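Local atomic coordinates of 3-oxoacyl-(acyl-carrier protein) synthase II (Thermus thermophilus, PDB entry 1J3N), a protein that probably catalyses, as a homodimer, the decarboxylating condensation that lengthens an acyl chain by two carbons from malonyl-acyl-carrier protein. Residues A[96-101]-A[180-185]; A[78-83]-A[146-151]; A[139-144]-A[154-159]; A[168-173]-A[256-261]; A[2-7]-A[173-178]. All blocks are in the same frame, centred on the assembly; numbering follows the deposited sequence.

Contact 1. Residues A[96-101]-A[180-185]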
# COMPACT_ATOMS: atom_id res chain seq x y z
N GLU A 96 -16.22 -13.82 -6.80
CA GLU A 96 -15.02 -13.69 -7.61
C GLU A 96 -14.92 -12.32 -8.27
O GLU A 96 -13.85 -11.93 -8.73
CB GLU A 96 -14.97 -14.74 -8.72
CG GLU A 96 -15.00 -16.17 -8.24
CD GLU A 96 -14.59 -17.15 -9.33
OE1 GLU A 96 -15.05 -16.98 -10.48
OE2 GLU A 96 -13.83 -18.09 -9.03
N ARG A 97 -16.03 -11.60 -8.30
CA ARG A 97 -16.07 -10.30 -8.94
C ARG A 97 -16.07 -9.14 -7.95
O ARG A 97 -16.24 -7.98 -8.34
CB ARG A 97 -17.29 -10.22 -9.86
CG ARG A 97 -17.31 -11.32 -10.93
CD ARG A 97 -16.08 -11.24 -11.81
NE ARG A 97 -15.97 -9.92 -12.42
CZ ARG A 97 -14.87 -9.45 -13.01
NH1 ARG A 97 -13.77 -10.20 -13.09
NH2 ARG A 97 -14.88 -8.24 -13.55
N VAL A 98 -15.89 -9.46 -6.68
CA VAL A 98 -15.85 -8.45 -5.64
C VAL A 98 -14.44 -8.32 -5.09
O VAL A 98 -13.86 -9.29 -4.61
CB VAL A 98 -16.79 -8.79 -4.47
CG1 VAL A 98 -16.68 -7.71 -3.40
CG2 VAL A 98 -18.23 -8.87 -4.97
N GLY A 99 -13.91 -7.11 -5.17
CA GLY A 99 -12.57 -6.85 -4.68
C GLY A 99 -12.60 -6.07 -3.38
O GLY A 99 -13.65 -5.55 -2.98
N THR A 100 -11.45 -6.00 -2.73
CA THR A 100 -11.31 -5.29 -1.47
C THR A 100 -10.03 -4.45 -1.52
O THR A 100 -8.99 -4.92 -1.99
CB THR A 100 -11.24 -6.28 -0.28
OG1 THR A 100 -10.23 -7.25 -0.52
CG2 THR A 100 -12.56 -7.01 -0.10
N LEU A 101 -10.11 -3.21 -1.04
CA LEU A 101 -8.96 -2.32 -1.05
C LEU A 101 -9.12 -1.24 0.02
O LEU A 101 -9.49 -0.10 -0.28
CB LEU A 101 -8.80 -1.68 -2.43
CG LEU A 101 -7.36 -1.57 -2.96
CD1 LEU A 101 -7.36 -0.84 -4.30
CD2 LEU A 101 -6.47 -0.84 -1.97
N ALA A 180 -12.69 -6.30 -11.61
CA ALA A 180 -13.75 -6.50 -10.63
C ALA A 180 -14.96 -5.68 -11.04
O ALA A 180 -14.84 -4.72 -11.81
CB ALA A 180 -13.27 -6.05 -9.23
N ASP A 181 -16.13 -6.05 -10.53
CA ASP A 181 -17.36 -5.32 -10.85
C ASP A 181 -17.81 -4.49 -9.67
O ASP A 181 -18.51 -3.49 -9.83
CB ASP A 181 -18.45 -6.30 -11.26
CG ASP A 181 -18.04 -7.13 -12.44
OD1 ASP A 181 -17.46 -6.53 -13.37
OD2 ASP A 181 -18.27 -8.36 -12.44
N LEU A 182 -17.40 -4.90 -8.47
CA LEU A 182 -17.76 -4.19 -7.26
C LEU A 182 -16.55 -4.26 -6.33
O LEU A 182 -15.88 -5.28 -6.26
CB LEU A 182 -18.99 -4.84 -6.62
CG LEU A 182 -19.76 -4.04 -5.56
CD1 LEU A 182 -21.13 -4.65 -5.35
CD2 LEU A 182 -18.96 -4.02 -4.26
N VAL A 183 -16.26 -3.16 -5.63
CA VAL A 183 -15.13 -3.14 -4.71
C VAL A 183 -15.42 -2.35 -3.43
O VAL A 183 -16.00 -1.26 -3.48
CB VAL A 183 -13.87 -2.52 -5.38
CG1 VAL A 183 -12.74 -2.40 -4.35
CG2 VAL A 183 -13.41 -3.39 -6.57
N LEU A 184 -15.04 -2.91 -2.29
CA LEU A 184 -15.21 -2.19 -1.03
C LEU A 184 -13.85 -1.52 -0.85
O LEU A 184 -12.84 -2.20 -0.68
CB LEU A 184 -15.50 -3.16 0.13
CG LEU A 184 -16.78 -4.00 0.15
CD1 LEU A 184 -16.84 -4.78 1.45
CD2 LEU A 184 -18.01 -3.12 0.01
N ALA A 185 -13.83 -0.19 -0.92
CA ALA A 185 -12.57 0.55 -0.82
C ALA A 185 -12.65 1.72 0.15
O ALA A 185 -13.71 2.30 0.37
CB ALA A 185 -12.17 1.07 -2.20
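R97 and D181 meet where two parallel strands begin, the arginine gripping the carboxylate side-on through NE and NH2. R97 NE lies 2.8 Å from D181 OD2 in a salt bridge, and R97 NH2 donates to D181 OD1 at 3.1 Å. Both oxygens lie in the guanidinium plane, yet the nitrogens come to the carboxylate from above its own plane, the two flat groups being turned 54° against each other. Bends at chi2 (-59°) and chi3 curl CD and NE of R97 round toward the aspartate, and A180 CA lies over one guanidinium face, near the rim. D181 OD1 also pairs with R2 and R97 NH2 with G178 O, a setting that probably keeps both groups charged.

Beyond this ion pair, backbone bonds take over. R97 O accepts from D181 N and L182 N, and the ladder runs on from G99 N to L182 O at 2.9 Å, L184 N to G99 O and L101 N to L184 O. V183 straddles G99, its CG1 3.6 Å from G99 O and its CG2 beside the glycine CA; a CB on G99 would press on CG2. Helix 163-176 covers the face bearing L101, V183 and A185, and helix 139-148 packs on that of T100 and L184: a parallel strand pair of a mixed sheet held between helical layers, as in the thiolase fold.

Contact 2. Residues A[78-83]-A[146-151]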
# COMPACT_ATOMS: atom_id res chain seq x y z
N ALA A 78 -16.92 -0.54 9.19
CA ALA A 78 -17.26 0.36 8.08
C ALA A 78 -17.71 -0.42 6.86
O ALA A 78 -18.64 -0.02 6.16
CB ALA A 78 -16.07 1.25 7.73
N ALA A 79 -17.05 -1.54 6.59
CA ALA A 79 -17.42 -2.38 5.45
C ALA A 79 -18.83 -2.93 5.63
O ALA A 79 -19.60 -2.98 4.67
CB ALA A 79 -16.40 -3.52 5.28
N GLN A 80 -19.17 -3.36 6.84
CA GLN A 80 -20.51 -3.89 7.10
C GLN A 80 -21.53 -2.77 6.88
O GLN A 80 -22.53 -2.96 6.19
CB GLN A 80 -20.63 -4.41 8.54
CG GLN A 80 -21.96 -5.14 8.82
CD GLN A 80 -22.02 -5.79 10.19
OE1 GLN A 80 -21.01 -6.28 10.71
NE2 GLN A 80 -23.21 -5.81 10.78
N LEU A 81 -21.26 -1.60 7.46
CA LEU A 81 -22.15 -0.45 7.29
C LEU A 81 -22.28 -0.11 5.81
O LEU A 81 -23.36 0.25 5.33
CB LEU A 81 -21.59 0.76 8.06
CG LEU A 81 -21.48 0.68 9.59
CD1 LEU A 81 -20.85 1.96 10.12
CD2 LEU A 81 -22.85 0.48 10.20
N ALA A 82 -21.18 -0.23 5.07
CA ALA A 82 -21.17 0.08 3.64
C ALA A 82 -22.08 -0.88 2.86
O ALA A 82 -22.92 -0.45 2.07
CB ALA A 82 -19.75 0.00 3.10
N LEU A 83 -21.90 -2.18 3.09
CA LEU A 83 -22.71 -3.18 2.42
C LEU A 83 -24.17 -3.00 2.77
O LEU A 83 -25.04 -3.12 1.91
CB LEU A 83 -22.25 -4.58 2.82
CG LEU A 83 -20.92 -5.05 2.23
CD1 LEU A 83 -20.58 -6.42 2.82
CD2 LEU A 83 -21.04 -5.14 0.71
N MET A 146 -12.02 -12.20 3.73
CA MET A 146 -12.25 -13.47 4.42
C MET A 146 -13.65 -13.56 5.02
O MET A 146 -14.31 -14.60 4.92
CB MET A 146 -11.21 -13.67 5.52
CG MET A 146 -9.80 -13.87 5.00
SD MET A 146 -8.62 -14.28 6.29
CE MET A 146 -8.23 -12.67 6.94
N ARG A 147 -14.11 -12.47 5.62
CA ARG A 147 -15.42 -12.45 6.25
C ARG A 147 -16.57 -12.70 5.27
O ARG A 147 -17.53 -13.40 5.61
CB ARG A 147 -15.65 -11.11 6.96
CG ARG A 147 -16.88 -11.11 7.85
CD ARG A 147 -17.16 -9.77 8.50
NE ARG A 147 -18.20 -9.91 9.52
CZ ARG A 147 -18.83 -8.90 10.12
NH1 ARG A 147 -18.53 -7.64 9.80
NH2 ARG A 147 -19.75 -9.15 11.04
N TYR A 148 -16.47 -12.12 4.08
CA TYR A 148 -17.52 -12.25 3.07
C TYR A 148 -17.23 -13.21 1.92
O TYR A 148 -18.09 -13.44 1.08
CB TYR A 148 -17.85 -10.87 2.51
CG TYR A 148 -18.30 -9.87 3.55
CD1 TYR A 148 -19.47 -10.08 4.30
CD2 TYR A 148 -17.56 -8.72 3.81
CE1 TYR A 148 -19.88 -9.16 5.26
CE2 TYR A 148 -17.96 -7.80 4.77
CZ TYR A 148 -19.12 -8.03 5.49
OH TYR A 148 -19.51 -7.11 6.45
N GLY A 149 -16.02 -13.75 1.87
CA GLY A 149 -15.67 -14.68 0.81
C GLY A 149 -15.43 -14.03 -0.54
O GLY A 149 -15.58 -14.67 -1.58
N PHE A 150 -15.07 -12.74 -0.54
CA PHE A 150 -14.81 -12.01 -1.77
C PHE A 150 -13.44 -12.44 -2.28
O PHE A 150 -12.42 -12.18 -1.64
CB PHE A 150 -14.82 -10.50 -1.52
CG PHE A 150 -16.12 -9.96 -0.98
CD1 PHE A 150 -17.34 -10.50 -1.39
CD2 PHE A 150 -16.14 -8.85 -0.15
CE1 PHE A 150 -18.54 -9.95 -0.97
CE2 PHE A 150 -17.34 -8.28 0.28
CZ PHE A 150 -18.55 -8.83 -0.14
N THR A 151 -13.41 -13.09 -3.44
CA THR A 151 -12.14 -13.58 -3.98
C THR A 151 -11.56 -12.75 -5.13
O THR A 151 -10.65 -13.21 -5.84
CB THR A 151 -12.26 -15.05 -4.44
OG1 THR A 151 -13.26 -15.14 -5.46
CG2 THR A 151 -12.65 -15.94 -3.26
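L83 and Y148 meet tip to tip in the close-packed half of this contact. L83 CD1 sits over one face of the tyrosine ring in a CH-pi contact, 3.6 Å from the centroid and 17° off the normal, while R147 CD lies over the opposite face. The same methyl comes to the edge of the F150 ring, whose centre is covered on one face by Y148 CB. Y148 OH ends against helix 70-86, 3.4 Å from Q80 CA.

The other half is polar and only partly buried. R147, extended from CG to NE, brings NH1 to 3.0 Å from Q80 OE1, a bent bond (139°), and its NH2 adds a weak one to the same oxygen. Q80 NE2 bonds to E84, which probably fixes the turn of the amide. An alanine at Q80 would probably leave the R147 guanidinium and the E84 carboxylate without the amide they share.

G149, with positive phi, lets the chain leave helix 139-148 and lead F150 back onto V98 and T100 of strand 98-103. Helix 70-86 rests A79 and L83 on L184 of strand 182-189 and A78 and A82 on strand 232-240.

Contact 3. Residues A[139-144]-A[154-159]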
# COMPACT_ATOMS: atom_id res chain seq x y z
N MET A 139 -4.05 -6.38 6.48
CA MET A 139 -5.04 -7.18 7.19
C MET A 139 -6.45 -6.62 7.23
O MET A 139 -7.39 -7.33 7.58
CB MET A 139 -4.55 -7.50 8.61
CG MET A 139 -3.34 -8.40 8.63
SD MET A 139 -3.50 -9.84 7.58
CE MET A 139 -4.60 -10.85 8.53
N ALA A 140 -6.62 -5.35 6.88
CA ALA A 140 -7.95 -4.77 6.83
C ALA A 140 -8.63 -5.33 5.58
O ALA A 140 -9.76 -5.83 5.63
CB ALA A 140 -7.87 -3.26 6.76
N SER A 141 -7.94 -5.27 4.45
CA SER A 141 -8.47 -5.81 3.21
C SER A 141 -8.68 -7.32 3.35
O SER A 141 -9.76 -7.84 3.05
CB SER A 141 -7.51 -5.54 2.05
OG SER A 141 -7.56 -4.18 1.66
N ALA A 142 -7.65 -8.01 3.83
CA ALA A 142 -7.70 -9.45 4.02
C ALA A 142 -8.87 -9.91 4.89
O ALA A 142 -9.56 -10.87 4.55
CB ALA A 142 -6.39 -9.95 4.62
N HIS A 143 -9.08 -9.24 6.02
CA HIS A 143 -10.16 -9.64 6.90
C HIS A 143 -11.53 -9.42 6.28
O HIS A 143 -12.45 -10.19 6.53
CB HIS A 143 -10.05 -8.92 8.24
CG HIS A 143 -9.23 -9.67 9.24
ND1 HIS A 143 -9.63 -10.87 9.77
CD2 HIS A 143 -8.00 -9.43 9.74
CE1 HIS A 143 -8.69 -11.34 10.56
NE2 HIS A 143 -7.68 -10.48 10.56
N ILE A 144 -11.66 -8.37 5.47
CA ILE A 144 -12.94 -8.10 4.82
C ILE A 144 -13.20 -9.18 3.77
O ILE A 144 -14.32 -9.69 3.66
CB ILE A 144 -12.95 -6.70 4.17
CG1 ILE A 144 -13.00 -5.62 5.27
CG2 ILE A 144 -14.14 -6.57 3.24
CD1 ILE A 144 -12.58 -4.22 4.81
N SER A 154 -7.42 -8.36 -3.85
CA SER A 154 -7.40 -7.84 -2.48
C SER A 154 -6.07 -7.12 -2.26
O SER A 154 -5.05 -7.75 -1.99
CB SER A 154 -7.54 -9.00 -1.48
OG SER A 154 -7.74 -8.54 -0.16
N SER A 155 -6.09 -5.79 -2.38
CA SER A 155 -4.86 -5.03 -2.22
C SER A 155 -4.92 -3.97 -1.12
O SER A 155 -5.98 -3.70 -0.54
CB SER A 155 -4.46 -4.37 -3.54
OG SER A 155 -3.09 -3.99 -3.52
N THR A 156 -3.76 -3.38 -0.83
CA THR A 156 -3.63 -2.38 0.21
C THR A 156 -2.61 -1.31 -0.14
O THR A 156 -1.48 -1.62 -0.49
CB THR A 156 -3.18 -3.04 1.54
OG1 THR A 156 -4.16 -4.00 1.97
CG2 THR A 156 -2.98 -1.98 2.61
N VAL A 157 -3.00 -0.05 -0.03
CA VAL A 157 -2.09 1.06 -0.29
C VAL A 157 -1.85 1.79 1.03
O VAL A 157 -2.75 1.90 1.88
CB VAL A 157 -2.67 2.06 -1.32
CG1 VAL A 157 -2.84 1.38 -2.68
CG2 VAL A 157 -4.01 2.60 -0.83
N VAL A 158 -0.62 2.26 1.22
CA VAL A 158 -0.22 2.98 2.41
C VAL A 158 0.53 4.22 1.93
O VAL A 158 1.70 4.14 1.55
CB VAL A 158 0.73 2.13 3.30
CG1 VAL A 158 1.19 2.94 4.51
CG2 VAL A 158 -0.00 0.86 3.76
N THR A 159 -0.17 5.35 1.91
CA THR A 159 0.42 6.61 1.48
C THR A 159 0.04 7.73 2.44
O THR A 159 -0.36 8.83 2.04
CB THR A 159 -0.00 6.96 0.04
OG1 THR A 159 -1.42 6.82 -0.11
CG2 THR A 159 0.71 6.04 -0.96
O HOH W 1 -5.57 -3.42 4.24
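S141 OG donates a hydrogen bond to S155 O at 2.8 Å, reaching it from 34° off the carbonyl plane. The hydroxyl stands anti to the carbonyl carbon of its own residue (chi1 -75°), beside the backbone nitrogen and facing the strip 154-159. Next to it, S154 OG packs against S141 CB at 3.7 Å; its hydrogen-bonding partner is T100 OG1 on the neighbouring strand. A water makes the third link. It accepts from T156 OG1 at 2.7 Å and from S141 N at 3.0 Å, so the S141 N-H is satisfied by the water, which the T156 hydroxyl also holds.

The helix is thus tied to a strip that runs beside strand 98-103, with S155 backbone-bonded to T100, and leads toward the N terminus of helix 163-176, where condensing enzymes of the thiolase fold carry their catalytic cysteine. S141 OG has a second partner on that strand, V102 N, which with S155 O probably fixes its rotation.

Farther out, A140 and I144 rest on helix 70-86, on A75, L76 and A79. The segment 154-159 also meets the second subunit: S154 O bonds to H399 of that subunit, T156 and V158 make backbone bonds to it, and V158 packs on V158 of the second subunit.

Contact 4. Residues A[168-173]-A[256-261]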
# COMPACT_ATOMS: atom_id res chain seq x y z
N LEU A 168 -9.27 4.51 -3.09
CA LEU A 168 -10.51 4.65 -3.85
C LEU A 168 -10.22 4.78 -5.34
O LEU A 168 -10.88 4.15 -6.17
CB LEU A 168 -11.30 5.87 -3.34
CG LEU A 168 -12.07 5.60 -2.04
CD1 LEU A 168 -12.69 6.89 -1.49
CD2 LEU A 168 -13.16 4.56 -2.34
N GLY A 169 -9.24 5.61 -5.69
CA GLY A 169 -8.89 5.79 -7.09
C GLY A 169 -8.34 4.50 -7.67
O GLY A 169 -8.54 4.21 -8.85
N SER A 170 -7.63 3.73 -6.86
CA SER A 170 -7.07 2.47 -7.33
C SER A 170 -8.17 1.43 -7.55
O SER A 170 -8.03 0.53 -8.38
CB SER A 170 -6.04 1.94 -6.33
OG SER A 170 -4.92 2.81 -6.23
N ALA A 171 -9.26 1.54 -6.79
CA ALA A 171 -10.39 0.62 -6.93
C ALA A 171 -11.13 1.06 -8.18
O ALA A 171 -11.66 0.24 -8.92
CB ALA A 171 -11.33 0.72 -5.71
N LEU A 172 -11.16 2.37 -8.41
CA LEU A 172 -11.78 2.92 -9.61
C LEU A 172 -11.14 2.24 -10.81
O LEU A 172 -11.84 1.75 -11.70
CB LEU A 172 -11.53 4.43 -9.71
CG LEU A 172 -11.85 5.10 -11.05
CD1 LEU A 172 -13.36 5.10 -11.31
CD2 LEU A 172 -11.32 6.53 -11.04
N ARG A 173 -9.82 2.20 -10.83
CA ARG A 173 -9.06 1.59 -11.93
C ARG A 173 -9.36 0.12 -12.08
O ARG A 173 -9.54 -0.38 -13.18
CB ARG A 173 -7.56 1.79 -11.72
CG ARG A 173 -7.12 3.23 -11.73
CD ARG A 173 -7.61 3.98 -12.97
NE ARG A 173 -7.00 5.30 -13.05
CZ ARG A 173 -7.60 6.38 -13.57
NH1 ARG A 173 -8.83 6.29 -14.06
NH2 ARG A 173 -6.96 7.54 -13.59
N VAL A 256 -15.76 10.00 -11.31
CA VAL A 256 -15.29 10.28 -12.67
C VAL A 256 -13.79 10.57 -12.85
O VAL A 256 -13.24 10.37 -13.94
CB VAL A 256 -16.09 11.45 -13.26
CG1 VAL A 256 -17.57 11.11 -13.27
CG2 VAL A 256 -15.86 12.70 -12.43
N GLY A 257 -13.13 11.06 -11.81
CA GLY A 257 -11.72 11.38 -11.97
C GLY A 257 -10.81 10.98 -10.84
O GLY A 257 -11.20 10.98 -9.67
N PHE A 258 -9.57 10.65 -11.19
CA PHE A 258 -8.54 10.24 -10.24
C PHE A 258 -7.23 10.88 -10.68
O PHE A 258 -6.76 10.66 -11.80
CB PHE A 258 -8.44 8.71 -10.22
CG PHE A 258 -7.37 8.16 -9.31
CD1 PHE A 258 -7.13 8.74 -8.07
CD2 PHE A 258 -6.64 7.03 -9.68
CE1 PHE A 258 -6.17 8.19 -7.20
CE2 PHE A 258 -5.69 6.48 -8.83
CZ PHE A 258 -5.45 7.06 -7.59
N GLY A 259 -6.64 11.71 -9.82
CA GLY A 259 -5.40 12.36 -10.19
C GLY A 259 -4.36 12.28 -9.09
O GLY A 259 -4.65 12.52 -7.92
N ARG A 260 -3.13 11.96 -9.48
CA ARG A 260 -2.05 11.84 -8.52
C ARG A 260 -0.76 12.50 -8.98
O ARG A 260 -0.51 12.64 -10.17
CB ARG A 260 -1.78 10.36 -8.23
CG ARG A 260 -2.85 9.71 -7.38
CD ARG A 260 -2.49 8.27 -7.12
NE ARG A 260 -2.31 7.53 -8.36
CZ ARG A 260 -2.04 6.24 -8.44
NH1 ARG A 260 -1.90 5.52 -7.33
NH2 ARG A 260 -1.90 5.65 -9.62
N SER A 261 0.04 12.91 -8.01
CA SER A 261 1.31 13.55 -8.29
C SER A 261 2.19 13.45 -7.04
O SER A 261 1.73 12.97 -5.99
CB SER A 261 1.10 15.02 -8.65
OG SER A 261 1.02 15.83 -7.49
O HOH W 2 -11.62 8.23 -14.85
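The F258 ring lies flat against G169, whose CA stands over the ring centre, 3.4 Å from the centroid and only 3° off the normal. A side chain on G169 would run into the ring, so the aromatic group packs directly on the helix backbone. At the ring edge, in its plane, comes R173 NE, 3.8 Å from F258 CD2. The R173 guanidinium is turned 60° from the ring and carries F258 CB over one of its own faces. A second guanidinium, that of R260, is covered on one face by F258 CZ, near the rim.

The first torsion sets F258 CG anti to the backbone N (chi1 178°), directing it to the helix. L172 passes alongside in the opposite direction, its CD2 3.7 Å from F258 CB. Farther toward the N-terminal end of the strand, at V256 and G257, which both face A404 in a classic beta bulge, a water donates to V256 O at 2.8 Å and weakly accepts from R173 NH1.

The two arginines are like charges, with R173 NE 6.2 Å from R260 NH2. E179 of the second subunit makes a salt bridge to each of them, which would probably offset their repulsion; R260 also forms a salt bridge with D166, and R173 NH1 a hydrogen bond to Q176 OE1. Helix 163-176 meets strand 253-262 here with A171 turned to strand 182-189 instead, as expected of a buried helix in the central layer between the two sheets of the thiolase fold.

Contact 5. Residues A[2-7]-A[173-178]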
# COMPACT_ATOMS: atom_id res chain seq x y z
N ARG A 2 -15.88 1.51 -18.52
CA ARG A 2 -17.13 1.43 -17.79
C ARG A 2 -17.22 2.55 -16.77
O ARG A 2 -16.21 2.99 -16.23
CB ARG A 2 -17.27 0.10 -17.05
CG ARG A 2 -17.43 -1.12 -17.93
CD ARG A 2 -17.79 -2.34 -17.08
NE ARG A 2 -16.71 -2.76 -16.20
CZ ARG A 2 -16.82 -3.72 -15.29
NH1 ARG A 2 -17.97 -4.36 -15.14
NH2 ARG A 2 -15.78 -4.07 -14.55
N ARG A 3 -18.44 3.01 -16.51
CA ARG A 3 -18.61 4.04 -15.51
C ARG A 3 -18.54 3.33 -14.16
O ARG A 3 -18.82 2.14 -14.05
CB ARG A 3 -19.97 4.74 -15.69
CG ARG A 3 -20.06 5.58 -16.96
CD ARG A 3 -21.01 6.75 -16.78
NE ARG A 3 -22.41 6.34 -16.66
CZ ARG A 3 -23.28 6.88 -15.81
NH1 ARG A 3 -22.90 7.84 -14.98
NH2 ARG A 3 -24.53 6.46 -15.78
N VAL A 4 -18.13 4.07 -13.14
CA VAL A 4 -18.02 3.52 -11.80
C VAL A 4 -18.79 4.45 -10.89
O VAL A 4 -18.52 5.66 -10.85
CB VAL A 4 -16.54 3.43 -11.36
CG1 VAL A 4 -16.47 2.95 -9.91
CG2 VAL A 4 -15.77 2.49 -12.28
N VAL A 5 -19.76 3.90 -10.17
CA VAL A 5 -20.58 4.69 -9.27
C VAL A 5 -20.51 4.21 -7.82
O VAL A 5 -20.25 3.04 -7.55
CB VAL A 5 -22.05 4.70 -9.72
CG1 VAL A 5 -22.18 5.37 -11.08
CG2 VAL A 5 -22.59 3.28 -9.76
N VAL A 6 -20.75 5.15 -6.91
CA VAL A 6 -20.75 4.91 -5.47
C VAL A 6 -22.17 4.52 -5.06
O VAL A 6 -23.10 5.30 -5.26
CB VAL A 6 -20.33 6.20 -4.71
CG1 VAL A 6 -20.34 5.97 -3.20
CG2 VAL A 6 -18.96 6.66 -5.18
N THR A 7 -22.34 3.33 -4.50
CA THR A 7 -23.65 2.85 -4.10
C THR A 7 -23.77 2.50 -2.62
O THR A 7 -24.83 2.08 -2.16
CB THR A 7 -24.04 1.60 -4.90
OG1 THR A 7 -23.10 0.55 -4.62
CG2 THR A 7 -24.01 1.90 -6.40
N ARG A 173 -9.82 2.20 -10.83
CA ARG A 173 -9.06 1.59 -11.93
C ARG A 173 -9.36 0.12 -12.08
O ARG A 173 -9.54 -0.38 -13.18
CB ARG A 173 -7.56 1.79 -11.72
CG ARG A 173 -7.12 3.23 -11.73
CD ARG A 173 -7.61 3.98 -12.97
NE ARG A 173 -7.00 5.30 -13.05
CZ ARG A 173 -7.60 6.38 -13.57
NH1 ARG A 173 -8.83 6.29 -14.06
NH2 ARG A 173 -6.96 7.54 -13.59
N MET A 174 -9.41 -0.57 -10.95
CA MET A 174 -9.69 -1.99 -10.88
C MET A 174 -11.01 -2.32 -11.59
O MET A 174 -11.12 -3.32 -12.31
CB MET A 174 -9.76 -2.39 -9.41
CG MET A 174 -9.55 -3.84 -9.08
SD MET A 174 -9.62 -3.99 -7.26
CE MET A 174 -7.96 -3.58 -6.81
N ILE A 175 -12.04 -1.50 -11.37
CA ILE A 175 -13.32 -1.75 -12.02
C ILE A 175 -13.28 -1.31 -13.49
O ILE A 175 -13.77 -2.01 -14.37
CB ILE A 175 -14.49 -1.02 -11.28
CG1 ILE A 175 -14.58 -1.52 -9.82
CG2 ILE A 175 -15.81 -1.30 -11.99
CD1 ILE A 175 -15.63 -0.82 -8.98
N GLN A 176 -12.69 -0.14 -13.77
CA GLN A 176 -12.59 0.34 -15.16
C GLN A 176 -11.84 -0.65 -16.04
O GLN A 176 -12.16 -0.82 -17.22
CB GLN A 176 -11.86 1.68 -15.22
CG GLN A 176 -12.54 2.84 -14.51
CD GLN A 176 -11.74 4.13 -14.65
OE1 GLN A 176 -10.54 4.16 -14.40
NE2 GLN A 176 -12.42 5.21 -15.05
N LEU A 177 -10.83 -1.29 -15.46
CA LEU A 177 -9.99 -2.26 -16.16
C LEU A 177 -10.64 -3.65 -16.28
O LEU A 177 -10.11 -4.53 -16.95
CB LEU A 177 -8.63 -2.39 -15.45
CG LEU A 177 -7.69 -1.19 -15.44
CD1 LEU A 177 -6.72 -1.29 -14.26
CD2 LEU A 177 -6.92 -1.11 -16.75
N GLY A 178 -11.78 -3.84 -15.62
CA GLY A 178 -12.45 -5.13 -15.68
C GLY A 178 -11.95 -6.20 -14.72
O GLY A 178 -12.30 -7.37 -14.87
O HOH W 3 -15.34 5.53 -15.65
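R2 and Q176 bring the two backbones closest, their CA atoms 5.4 Å apart, where the chain entering strand 4-13 passes the end of helix 163-176. That helix ends in a Schellman motif, with G178 at positive phi (83°), and the carbonyl of I175 is left to serve two donors. It takes G178 N at 3.0 Å and, from across the contact, R2 NH2 at 2.9 Å. A bend at chi3 turns NE of R2 toward the helix end; I175 CG2 lies over one face of the guanidinium, and NH2 stands 3.7 Å from G178 CA. R2 NH1 forms a salt bridge with D181 beyond the helix.

Strand 4-13 belongs to the core sheet of the thiolase fold, next to strands 232-240 and 253-262, and the helix packs across it through V4. V4 CG2 touches I175 CG2 at 3.8 Å and also Q176 CG, while V4 CG1 meets I175 CD1. An alanine in place of R2 would probably leave the D181 carboxylate short of a cation and the I175 carbonyl with just G178 N of these two donors.

Q176 reaches back through a water, which donates to R2 O at 2.7 Å and accepts from Q176 NE2. The amide is held at its other end by R173 NH1, which meets Q176 OE1 at 2.8 Å in the carbonyl plane, on a lone pair.

How the contacts relate
Contact 1 is central to the set: the centres of contacts 2 and 5 each lie about 10 Å from its own, and it also touches contacts 3 and 4. Contacts 2 and 4 are the farthest apart, with centres about 21 Å distant. Contacts 2 and 3 share helix 139-148; contacts 4 and 5 share helix 163-176, and R173 with it. Along the chain, contacts 2 and 3 are nested inside the loop closed by contact 5, whereas contact 4 crosses contacts 1 and 5 and joins the N-terminal half to strand 253-262 of the C-terminal half. Helices thus pack on both faces of strands 98-103 and 182-189, and all five contacts reach the second subunit, contact 1 only through E96.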